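Local atomic coordinates of Dhd127_b (Synthetic construct, PDB entry 6DLM), a protein that pairs with its designed partner chain to form a computationally designed, coiled-coil helical heterodimer. Residues B[33-38]-B[44-49]. Residues are numbered along the deposited sequence; the frame is centred on the assembly and turned at random.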
loop_
_atom_site.group_PDB
_atom_site.type_symbol
_atom_site.label_atom_id
_atom_site.label_comp_id
_atom_site.label_asym_id
_atom_site.label_seq_id
_atom_site.Cartn_x
_atom_site.Cartn_y
_atom_site.Cartn_z
ATOM N N LEU B 33 -0.818 11.071 9.668
ATOM C CA LEU B 33 -1.932 11.950 9.332
ATOM C C LEU B 33 -2.710 12.434 10.569
ATOM O O LEU B 33 -3.067 13.594 10.656
ATOM C CB LEU B 33 -2.876 11.247 8.376
ATOM C CG LEU B 33 -4.161 11.993 8.053
ATOM C CD1 LEU B 33 -3.875 13.354 7.439
ATOM C CD2 LEU B 33 -5.008 11.146 7.127
ATOM N N GLU B 34 -2.976 11.539 11.507
ATOM C CA GLU B 34 -3.676 11.937 12.728
ATOM C C GLU B 34 -2.868 12.966 13.540
ATOM O O GLU B 34 -3.424 13.903 14.079
ATOM C CB GLU B 34 -4.057 10.712 13.553
ATOM C CG GLU B 34 -5.153 9.915 12.871
ATOM C CD GLU B 34 -5.831 8.890 13.762
ATOM O OE1 GLU B 34 -5.161 8.276 14.593
ATOM O OE2 GLU B 34 -7.044 8.694 13.605
ATOM N N ILE B 35 -1.566 12.770 13.630
ATOM C CA ILE B 35 -0.720 13.736 14.307
ATOM C C ILE B 35 -0.708 15.097 13.589
ATOM O O ILE B 35 -0.822 16.122 14.228
ATOM C CB ILE B 35 0.724 13.219 14.403
ATOM C CG1 ILE B 35 0.784 12.010 15.329
ATOM C CG2 ILE B 35 1.653 14.312 14.886
ATOM C CD1 ILE B 35 2.144 11.351 15.365
ATOM N N LEU B 36 -0.600 15.072 12.267
ATOM C CA LEU B 36 -0.575 16.301 11.463
ATOM C C LEU B 36 -1.852 17.133 11.613
ATOM O O LEU B 36 -1.777 18.344 11.731
ATOM C CB LEU B 36 -0.350 15.976 9.987
ATOM C CG LEU B 36 1.076 15.589 9.600
ATOM C CD1 LEU B 36 1.128 15.156 8.149
ATOM C CD2 LEU B 36 2.017 16.757 9.826
ATOM N N LYS B 37 -3.016 16.494 11.651
ATOM C CA LYS B 37 -4.269 17.204 11.864
ATOM C C LYS B 37 -4.312 17.979 13.196
ATOM O O LYS B 37 -5.001 18.984 13.278
ATOM C CB LYS B 37 -5.442 16.242 11.775
ATOM C CG LYS B 37 -5.566 15.595 10.416
ATOM C CD LYS B 37 -6.273 14.262 10.519
ATOM C CE LYS B 37 -7.720 14.357 10.100
ATOM N NZ LYS B 37 -7.873 14.101 8.643
ATOM N N ARG B 38 -3.621 17.460 14.187
ATOM C CA ARG B 38 -3.546 18.130 15.457
ATOM C C ARG B 38 -2.463 19.245 15.564
ATOM O O ARG B 38 -2.348 19.796 16.640
ATOM C CB ARG B 38 -3.409 17.099 16.573
ATOM C CG ARG B 38 -4.628 16.199 16.699
ATOM C CD ARG B 38 -4.299 14.945 17.479
ATOM N NE ARG B 38 -3.504 15.252 18.657
ATOM C CZ ARG B 38 -2.610 14.433 19.186
ATOM N NH1 ARG B 38 -2.387 13.256 18.638
ATOM N NH2 ARG B 38 -1.927 14.805 20.250
ATOM N N GLU B 44 9.557 15.647 15.506
ATOM C CA GLU B 44 10.448 14.508 15.584
ATOM C C GLU B 44 9.738 13.189 15.274
ATOM O O GLU B 44 10.251 12.391 14.509
ATOM C CB GLU B 44 11.121 14.448 16.959
ATOM C CG GLU B 44 11.962 15.678 17.256
ATOM C CD GLU B 44 12.752 15.571 18.539
ATOM O OE1 GLU B 44 12.979 14.444 19.002
ATOM O OE2 GLU B 44 13.156 16.614 19.075
ATOM N N ARG B 45 8.576 12.963 15.874
ATOM C CA ARG B 45 7.839 11.733 15.606
ATOM C C ARG B 45 7.370 11.639 14.150
ATOM O O ARG B 45 7.577 10.632 13.504
ATOM C CB ARG B 45 6.638 11.626 16.537
ATOM C CG ARG B 45 5.769 10.412 16.295
ATOM C CD ARG B 45 6.535 9.113 16.456
ATOM N NE ARG B 45 5.634 7.974 16.421
ATOM C CZ ARG B 45 5.999 6.712 16.588
ATOM N NH1 ARG B 45 7.267 6.409 16.795
ATOM N NH2 ARG B 45 5.087 5.754 16.536
ATOM N N VAL B 46 6.799 12.708 13.611
ATOM C CA VAL B 46 6.366 12.657 12.221
ATOM C C VAL B 46 7.553 12.425 11.272
ATOM O O VAL B 46 7.411 11.686 10.318
ATOM C CB VAL B 46 5.558 13.895 11.785
ATOM C CG1 VAL B 46 4.173 13.880 12.414
ATOM C CG2 VAL B 46 6.300 15.173 12.095
ATOM N N ARG B 47 8.705 13.053 11.511
ATOM C CA ARG B 47 9.863 12.831 10.664
ATOM C C ARG B 47 10.292 11.367 10.745
ATOM O O ARG B 47 10.694 10.793 9.752
ATOM C CB ARG B 47 11.020 13.744 11.067
ATOM C CG ARG B 47 10.882 15.171 10.576
ATOM C CD ARG B 47 11.012 15.265 9.062
ATOM N NE ARG B 47 11.024 16.654 8.617
ATOM C CZ ARG B 47 10.954 17.046 7.352
ATOM N NH1 ARG B 47 10.870 16.164 6.376
ATOM N NH2 ARG B 47 10.981 18.339 7.067
ATOM N N GLU B 48 10.241 10.784 11.940
ATOM C CA GLU B 48 10.577 9.372 12.095
ATOM C C GLU B 48 9.573 8.467 11.345
ATOM O O GLU B 48 9.975 7.478 10.758
ATOM C CB GLU B 48 10.669 8.982 13.565
ATOM C CG GLU B 48 10.813 7.494 13.817
ATOM C CD GLU B 48 12.087 6.891 13.253
ATOM O OE1 GLU B 48 12.205 5.653 13.265
ATOM O OE2 GLU B 48 12.964 7.648 12.805
ATOM N N LEU B 49 8.290 8.806 11.390
ATOM C CA LEU B 49 7.277 8.038 10.654
ATOM C C LEU B 49 7.533 8.095 9.142
ATOM O O LEU B 49 7.337 7.113 8.448
ATOM C CB LEU B 49 5.866 8.524 10.966
ATOM C CG LEU B 49 5.421 8.291 12.405
ATOM C CD1 LEU B 49 4.160 9.074 12.715
ATOM C CD2 LEU B 49 5.236 6.807 12.670
#
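Ile35 faces Val46 across the loop end of an antiparallel helical hairpin, with their CA atoms 7.5 Å apart. The axes of the short segments 33-37 and 44-49 approach to 10.3 Å at 151° between their N-to-C directions, well off exactly antiparallel. Here the C-terminal end of helix 7-37 lies against the N-terminal end of helix 44-75, and the hairpin forms one half of the designed coiled-coil heterodimer.

No hydrogen bond joins the two segments; aliphatic side chains hold them together. Ile35 takes part in three of the four side-chain contacts, dividing its two branches between neighbouring targets. With chi1 of Ile35 at -67°, its CG2 lies anti to the backbone N and meets Val46 CG1 at 3.6 Å, and the branching CB lies 4.0 Å from the same methyl. Ile35 CD1, ending the longer branch, rests 3.9 Å from Arg45 CG, the side chains crossing at about a right angle. Val46 CG1 thus packs on CB and the short branch of Ile35, Arg45 and Leu49 on the end of the long one. Leu36 adds a looser contact from the buried side, its CD2 standing 4.4 Å from Val46 CG1; it also packs on Leu36 of the Dhd127_a chain, carrying the hairpin core into the dimer interface.

Towards the exposed side, Arg45 contributes its aliphatic stem to Ile35, while its charged end forms a salt bridge with Glu31 on helix 7-37. Within segment 44-49, Leu49 CD2 lies 3.7 Å above the Arg45 guanidinium plane, offset toward its rim; across the contact, Leu49 CD1 reaches Ile35 CD1 at 4.0 Å.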